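Local coordinates for protein aspartokinase (PDB 3TVI) that probably phosphorylates the beta-carboxyl group of aspartate with ATP, an early step toward lysine, threonine and methionine, and binds lysine in its regulatory region, at residues 229-235 against 276-282. Sequence-based numbering, arbitrary orientation.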
# COMPACT_ATOMS: atom_id res chain seq x y z
N LYS B 229 1.96 1.85 -30.65
CA LYS B 229 1.36 0.56 -30.23
C LYS B 229 1.24 0.45 -28.70
O LYS B 229 2.05 1.00 -27.97
CB LYS B 229 2.21 -0.59 -30.76
CG LYS B 229 2.11 -0.82 -32.26
CD LYS B 229 3.32 -1.56 -32.82
CE LYS B 229 2.91 -2.46 -33.98
NZ LYS B 229 3.97 -2.66 -35.01
N ILE B 230 0.25 -0.28 -28.21
CA ILE B 230 -0.02 -0.34 -26.77
C ILE B 230 -0.82 -1.60 -26.41
O ILE B 230 -1.78 -1.94 -27.08
CB ILE B 230 -0.79 0.93 -26.33
CG1 ILE B 230 -0.98 0.97 -24.82
CG2 ILE B 230 -2.14 1.01 -27.01
CD1 ILE B 230 -1.40 2.34 -24.33
N SER B 231 -0.41 -2.32 -25.36
CA SER B 231 -1.12 -3.55 -24.98
C SER B 231 -2.36 -3.16 -24.21
O SER B 231 -2.51 -2.00 -23.84
CB SER B 231 -0.21 -4.48 -24.15
OG SER B 231 -0.41 -4.32 -22.74
N TYR B 232 -3.26 -4.11 -23.97
CA TYR B 232 -4.46 -3.82 -23.18
C TYR B 232 -4.05 -3.50 -21.75
O TYR B 232 -4.40 -2.45 -21.23
CB TYR B 232 -5.46 -4.98 -23.20
CG TYR B 232 -6.04 -5.32 -24.57
CD1 TYR B 232 -6.57 -4.33 -25.39
CD2 TYR B 232 -6.05 -6.64 -25.04
CE1 TYR B 232 -7.08 -4.64 -26.64
CE2 TYR B 232 -6.56 -6.96 -26.29
CZ TYR B 232 -7.07 -5.96 -27.09
OH TYR B 232 -7.59 -6.27 -28.33
N LYS B 233 -3.28 -4.41 -21.14
CA LYS B 233 -2.79 -4.24 -19.76
C LYS B 233 -2.05 -2.91 -19.62
O LYS B 233 -2.20 -2.20 -18.62
CB LYS B 233 -1.88 -5.41 -19.36
CG LYS B 233 -0.91 -5.11 -18.22
CD LYS B 233 -1.53 -5.19 -16.83
CE LYS B 233 -1.01 -6.41 -16.05
NZ LYS B 233 -1.68 -6.57 -14.72
N GLU B 234 -1.26 -2.60 -20.63
CA GLU B 234 -0.51 -1.35 -20.71
C GLU B 234 -1.47 -0.16 -20.67
O GLU B 234 -1.37 0.72 -19.81
CB GLU B 234 0.29 -1.34 -22.01
CG GLU B 234 1.64 -0.66 -21.96
CD GLU B 234 2.57 -1.19 -23.04
OE1 GLU B 234 2.07 -1.69 -24.08
OE2 GLU B 234 3.80 -1.14 -22.83
N LEU B 235 -2.42 -0.18 -21.60
CA LEU B 235 -3.45 0.86 -21.71
C LEU B 235 -4.23 1.00 -20.42
O LEU B 235 -4.49 2.12 -19.97
CB LEU B 235 -4.40 0.55 -22.87
CG LEU B 235 -5.62 1.45 -23.08
CD1 LEU B 235 -5.26 2.93 -23.01
CD2 LEU B 235 -6.28 1.13 -24.42
N ILE B 276 -4.04 -0.60 -30.38
CA ILE B 276 -4.16 -1.31 -29.11
C ILE B 276 -4.19 -2.81 -29.37
O ILE B 276 -5.18 -3.35 -29.84
CB ILE B 276 -5.43 -0.90 -28.34
CG1 ILE B 276 -5.47 0.63 -28.15
CG2 ILE B 276 -5.48 -1.62 -27.00
CD1 ILE B 276 -6.82 1.19 -27.76
N LEU B 277 -3.07 -3.47 -29.05
CA LEU B 277 -2.86 -4.90 -29.33
C LEU B 277 -3.20 -5.79 -28.14
O LEU B 277 -3.62 -5.30 -27.10
CB LEU B 277 -1.40 -5.13 -29.73
CG LEU B 277 -0.94 -4.74 -31.14
CD1 LEU B 277 -2.06 -4.16 -31.98
CD2 LEU B 277 0.24 -3.78 -31.04
N SER B 278 -3.03 -7.10 -28.31
CA SER B 278 -3.18 -8.05 -27.21
C SER B 278 -1.86 -8.15 -26.47
O SER B 278 -0.81 -7.83 -27.01
CB SER B 278 -3.59 -9.43 -27.73
OG SER B 278 -4.32 -10.12 -26.74
N ASP B 279 -1.93 -8.61 -25.22
CA ASP B 279 -0.72 -8.77 -24.41
C ASP B 279 0.28 -9.73 -25.06
O ASP B 279 1.44 -9.37 -25.29
CB ASP B 279 -1.06 -9.23 -22.98
CG ASP B 279 -1.77 -8.14 -22.17
OD1 ASP B 279 -2.70 -8.48 -21.40
OD2 ASP B 279 -1.39 -6.94 -22.30
N THR B 280 -0.17 -10.94 -25.39
CA THR B 280 0.70 -11.90 -26.11
C THR B 280 0.84 -11.57 -27.61
O THR B 280 1.69 -12.16 -28.30
CB THR B 280 0.22 -13.36 -25.91
OG1 THR B 280 -1.13 -13.51 -26.38
CG2 THR B 280 0.30 -13.77 -24.43
N HIS B 281 0.03 -10.63 -28.11
CA HIS B 281 0.10 -10.18 -29.51
C HIS B 281 0.98 -8.97 -29.69
O HIS B 281 1.45 -8.71 -30.80
CB HIS B 281 -1.30 -9.91 -30.06
N LYS B 282 1.20 -8.20 -28.62
CA LYS B 282 2.17 -7.10 -28.66
C LYS B 282 3.57 -7.64 -28.41
O LYS B 282 3.76 -8.54 -27.58
CB LYS B 282 1.88 -6.02 -27.61
CG LYS B 282 2.66 -4.73 -27.84
CD LYS B 282 2.75 -3.84 -26.61
CE LYS B 282 3.58 -2.60 -26.94
NZ LYS B 282 3.81 -1.68 -25.80
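The hydroxyl of S231 is gripped from both segments: its OG donates to OD2 of D279 at 2.8 Å, nearly in line with that oxygen's C-O bond, and accepts from the backbone N of E234 at 2.9 Å. The reciprocal bond, S231 N to OE1 of E234, is close to straight (168° at the hydrogen) and uses the anti lone pair of OE1. The two S231-E234 bonds form a capping box, with S231 at the N-cap of helix 232-240. D279 OD2 also receives a weak bond from the backbone N of K233, whose own ammonium makes a salt bridge with E304 of the second subunit.

K282, its chain fully extended from a CG anti to the backbone N (chi1 -167°), crosses E234 at roughly a right angle and salt-bridges OE1 through NZ, at a modelled length too short to be taken literally. OE2 of E234 is held by T290 OG1 and T382 N.

Beneath the cap, strand 229-231, outermost in this chain's sheet, pairs with 274-277 in parallel register, I230 beside I276 (CA-CA 4.9 Å), and the bond from L277 N to I230 O (2.8 Å, 148° at the hydrogen) joins them there. I276 spreads its branches: CG1 packs on CG2 of I230, the two side chains running side by side, CD1 meets CD2 of L235 at 3.4 Å, and CG2 meets the Y232 ring obliquely, nearest at CD1. The carbonyl oxygen of L277 sits 3.2 Å above the Y232 ring plane, over its centre.

E234 thus links the helix cap to both K282 and the loops that carry T290 and T382. Such a carboxylate, shared between an ammonium and several donors, would be expected to remain ionised.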